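Local coordinates for cyclic UMP-AMP synthase (PDB 6E0K), which joins UTP and ATP into the cyclic dinucleotide 3',3'-cUAMP, a second messenger of bacterial CBASS antiphage defence, at residues A[25-30]-A[119-124]. Numbering follows the deposited sequence.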
ATOM      1  N   GLU A  25     -13.356 -11.922  -3.367  1.00 12.69           N
ATOM      2  CA  GLU A  25     -13.876 -13.256  -3.645  1.00 13.22           C
ATOM      3  C   GLU A  25     -14.476 -13.329  -5.039  1.00 13.77           C
ATOM      4  O   GLU A  25     -14.370 -14.360  -5.705  1.00 14.02           O
ATOM      5  CB  GLU A  25     -14.915 -13.640  -2.589  1.00 17.06           C
ATOM      6  CG  GLU A  25     -14.326 -13.734  -1.182  1.00 24.32           C
ATOM      7  CD  GLU A  25     -15.374 -13.969  -0.102  1.00 43.54           C
ATOM      8  OE1 GLU A  25     -16.568 -14.126  -0.437  1.00 46.74           O
ATOM      9  OE2 GLU A  25     -14.995 -13.999   1.090  1.00 48.90           O
ATOM     10  N   SER A  26     -15.068 -12.230  -5.510  1.00 11.60           N
ATOM     11  CA  SER A  26     -15.606 -12.200  -6.871  1.00 13.05           C
ATOM     12  C   SER A  26     -14.507 -12.335  -7.923  1.00 11.65           C
ATOM     13  O   SER A  26     -14.630 -13.143  -8.853  1.00 13.21           O
ATOM     14  CB  SER A  26     -16.396 -10.906  -7.084  1.00 14.77           C
ATOM     15  OG  SER A  26     -16.954 -10.861  -8.388  1.00 14.57           O
ATOM     16  N   ILE A  27     -13.440 -11.532  -7.818  1.00 11.32           N
ATOM     17  CA  ILE A  27     -12.321 -11.664  -8.755  1.00 11.31           C
ATOM     18  C   ILE A  27     -11.765 -13.083  -8.722  1.00 13.09           C
ATOM     19  O   ILE A  27     -11.481 -13.683  -9.771  1.00 13.51           O
ATOM     20  CB  ILE A  27     -11.228 -10.631  -8.436  1.00 12.91           C
ATOM     21  CG1 ILE A  27     -11.775  -9.195  -8.557  1.00 16.13           C
ATOM     22  CG2 ILE A  27     -10.014 -10.858  -9.342  1.00 14.18           C
ATOM     23  CD1 ILE A  27     -12.123  -8.792  -9.977  1.00 16.49           C
ATOM     24  N   ARG A  28     -11.593 -13.638  -7.518  1.00 12.19           N
ATOM     25  CA  ARG A  28     -11.077 -14.999  -7.400  1.00 12.17           C
ATOM     26  C   ARG A  28     -11.988 -15.988  -8.109  1.00 12.58           C
ATOM     27  O   ARG A  28     -11.519 -16.892  -8.810  1.00 13.39           O
ATOM     28  CB  ARG A  28     -10.936 -15.362  -5.920  1.00 16.56           C
ATOM     29  CG  ARG A  28     -10.476 -16.778  -5.655  1.00 22.19           C
ATOM     30  CD  ARG A  28     -10.331 -16.982  -4.150  1.00 30.30           C
ATOM     31  NE  ARG A  28      -9.089 -16.392  -3.652  1.00 35.06           N
ATOM     32  CZ  ARG A  28      -8.895 -16.000  -2.397  1.00 40.43           C
ATOM     33  NH1 ARG A  28      -9.872 -16.125  -1.505  1.00 33.75           N
ATOM     34  NH2 ARG A  28      -7.728 -15.481  -2.037  1.00 36.41           N
ATOM     35  N   ALA A  29     -13.302 -15.829  -7.945  1.00 12.77           N
ATOM     36  CA  ALA A  29     -14.232 -16.745  -8.582  1.00 13.49           C
ATOM     37  C   ALA A  29     -14.187 -16.622 -10.102  1.00 13.07           C
ATOM     38  O   ALA A  29     -14.320 -17.622 -10.815  1.00 14.69           O
ATOM     39  CB  ALA A  29     -15.647 -16.478  -8.052  1.00 14.58           C
ATOM     40  N   ALA A  30     -14.002 -15.402 -10.614  1.00 14.57           N
ATOM     41  CA  ALA A  30     -13.861 -15.216 -12.055  1.00 15.81           C
ATOM     42  C   ALA A  30     -12.656 -15.988 -12.583  1.00 13.06           C
ATOM     43  O   ALA A  30     -12.732 -16.675 -13.609  1.00 17.58           O
ATOM     44  CB  ALA A  30     -13.735 -13.724 -12.376  1.00 16.25           C
ATOM     45  N   LEU A 119      -5.687  -3.435 -14.523  1.00 18.28           N
ATOM     46  CA  LEU A 119      -6.961  -3.740 -15.149  1.00 15.34           C
ATOM     47  C   LEU A 119      -8.042  -3.281 -14.187  1.00 16.69           C
ATOM     48  O   LEU A 119      -8.004  -3.636 -13.005  1.00 20.40           O
ATOM     49  CB  LEU A 119      -7.101  -5.241 -15.424  1.00 19.82           C
ATOM     50  CG  LEU A 119      -6.509  -5.894 -16.671  1.00 26.00           C
ATOM     51  CD1 LEU A 119      -6.527  -7.410 -16.536  1.00 25.87           C
ATOM     52  CD2 LEU A 119      -7.309  -5.466 -17.892  1.00 27.51           C
ATOM     53  N   LYS A 120      -8.978  -2.474 -14.672  1.00 15.22           N
ATOM     54  CA  LYS A 120     -10.076  -2.016 -13.833  1.00 14.08           C
ATOM     55  C   LYS A 120     -11.310  -2.864 -14.099  1.00 17.61           C
ATOM     56  O   LYS A 120     -11.680  -3.093 -15.255  1.00 16.50           O
ATOM     57  CB  LYS A 120     -10.380  -0.537 -14.079  1.00 17.04           C
ATOM     58  CG  LYS A 120      -9.260   0.394 -13.568  1.00 25.16           C
ATOM     59  CD  LYS A 120      -9.708   1.853 -13.536  1.00 32.30           C
ATOM     60  CE  LYS A 120      -9.027   2.630 -12.403  1.00 36.48           C
ATOM     61  NZ  LYS A 120      -7.550   2.443 -12.401  1.00 39.37           N
ATOM     62  N   VAL A 121     -11.930  -3.348 -13.028  1.00 13.78           N
ATOM     63  CA  VAL A 121     -13.058  -4.259 -13.129  1.00 12.66           C
ATOM     64  C   VAL A 121     -14.205  -3.712 -12.298  1.00 13.78           C
ATOM     65  O   VAL A 121     -14.030  -3.435 -11.107  1.00 16.96           O
ATOM     66  CB  VAL A 121     -12.680  -5.670 -12.646  1.00 15.18           C
ATOM     67  CG1 VAL A 121     -13.870  -6.595 -12.762  1.00 18.41           C
ATOM     68  CG2 VAL A 121     -11.466  -6.197 -13.428  1.00 16.91           C
ATOM     69  N   GLU A 122     -15.371  -3.553 -12.922  1.00 12.93           N
ATOM     70  CA  GLU A 122     -16.603  -3.226 -12.202  1.00 13.00           C
ATOM     71  C   GLU A 122     -17.268  -4.534 -11.778  1.00 15.52           C
ATOM     72  O   GLU A 122     -17.846  -5.233 -12.613  1.00 16.42           O
ATOM     73  CB  GLU A 122     -17.538  -2.404 -13.086  1.00 17.53           C
ATOM     74  CG  GLU A 122     -16.895  -1.142 -13.643  1.00 21.66           C
ATOM     75  CD  GLU A 122     -16.380  -0.223 -12.559  1.00 38.19           C
ATOM     76  OE1 GLU A 122     -17.120  -0.006 -11.568  1.00 34.03           O
ATOM     77  OE2 GLU A 122     -15.234   0.274 -12.697  1.00 43.55           O
ATOM     78  N   THR A 123     -17.175  -4.870 -10.492  1.00 14.89           N
ATOM     79  CA  THR A 123     -17.869  -6.045  -9.974  1.00 13.04           C
ATOM     80  C   THR A 123     -19.255  -5.650  -9.469  1.00 14.12           C
ATOM     81  O   THR A 123     -19.643  -4.481  -9.475  1.00 15.67           O
ATOM     82  CB  THR A 123     -17.086  -6.735  -8.848  1.00 12.18           C
ATOM     83  OG1 THR A 123     -17.253  -6.023  -7.608  1.00 12.89           O
ATOM     84  CG2 THR A 123     -15.573  -6.860  -9.180  1.00 13.99           C
ATOM     85  N   THR A 124     -20.025  -6.645  -9.020  1.00 12.40           N
ATOM     86  CA  THR A 124     -21.310  -6.375  -8.383  1.00 11.60           C
ATOM     87  C   THR A 124     -21.173  -5.892  -6.947  1.00 11.41           C
ATOM     88  O   THR A 124     -22.190  -5.640  -6.294  1.00 14.43           O
ATOM     89  CB  THR A 124     -22.183  -7.625  -8.385  1.00 14.02           C
ATOM     90  OG1 THR A 124     -21.488  -8.658  -7.676  1.00 16.02           O
ATOM     91  CG2 THR A 124     -22.456  -8.072  -9.810  1.00 19.66           C
TER
HETATM   92  O   HOH W   1     -19.259  -9.745  -8.784  1.00 16.41           O
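Two torsions carry the end of Ile27 to Val121 and Thr123. Its CG1 lies anti to the carbonyl carbon (chi1 -61°), and a second bend at chi2 (-68°) carries CD1 out to the strand. That methyl does the touching. It meets Val121 CG1 tip to tip at 4.0 Å. Thr123 approaches differently: its side chain crosses that of Ile27 at about a right angle, with CG2 4.0 Å from Ile27 CD1. One methyl of the helix thus bears on two branched residues that are two positions apart on 119-124.

One residue earlier on the helix, Ser26 faces Thr123 at van der Waals range, OG lying 4.2 Å from CB. No direct hydrogen bond joins the two segments. A water links them instead, 2.6 Å from Ser26 OG and 2.7 Å from Thr124 OG1. Ser26 OG also bonds to the hydroxyl of Tyr107, while Thr123 OG1 is held within its own turn by the carbonyl of Leu126.

Leu119 and Lys120 bind UTP, and Lys120 forms a salt bridge with the magnesium ligand Asp129 on strand 127-138. The contact lies in the nucleotidyltransferase domain, where helix 18-32 packs against strand 119-122 and the turn after it. The strand runs between strands 112-114 and 127-138, antiparallel to both. Tyr107 of helix 92-107 touches both Ile27 and Val121.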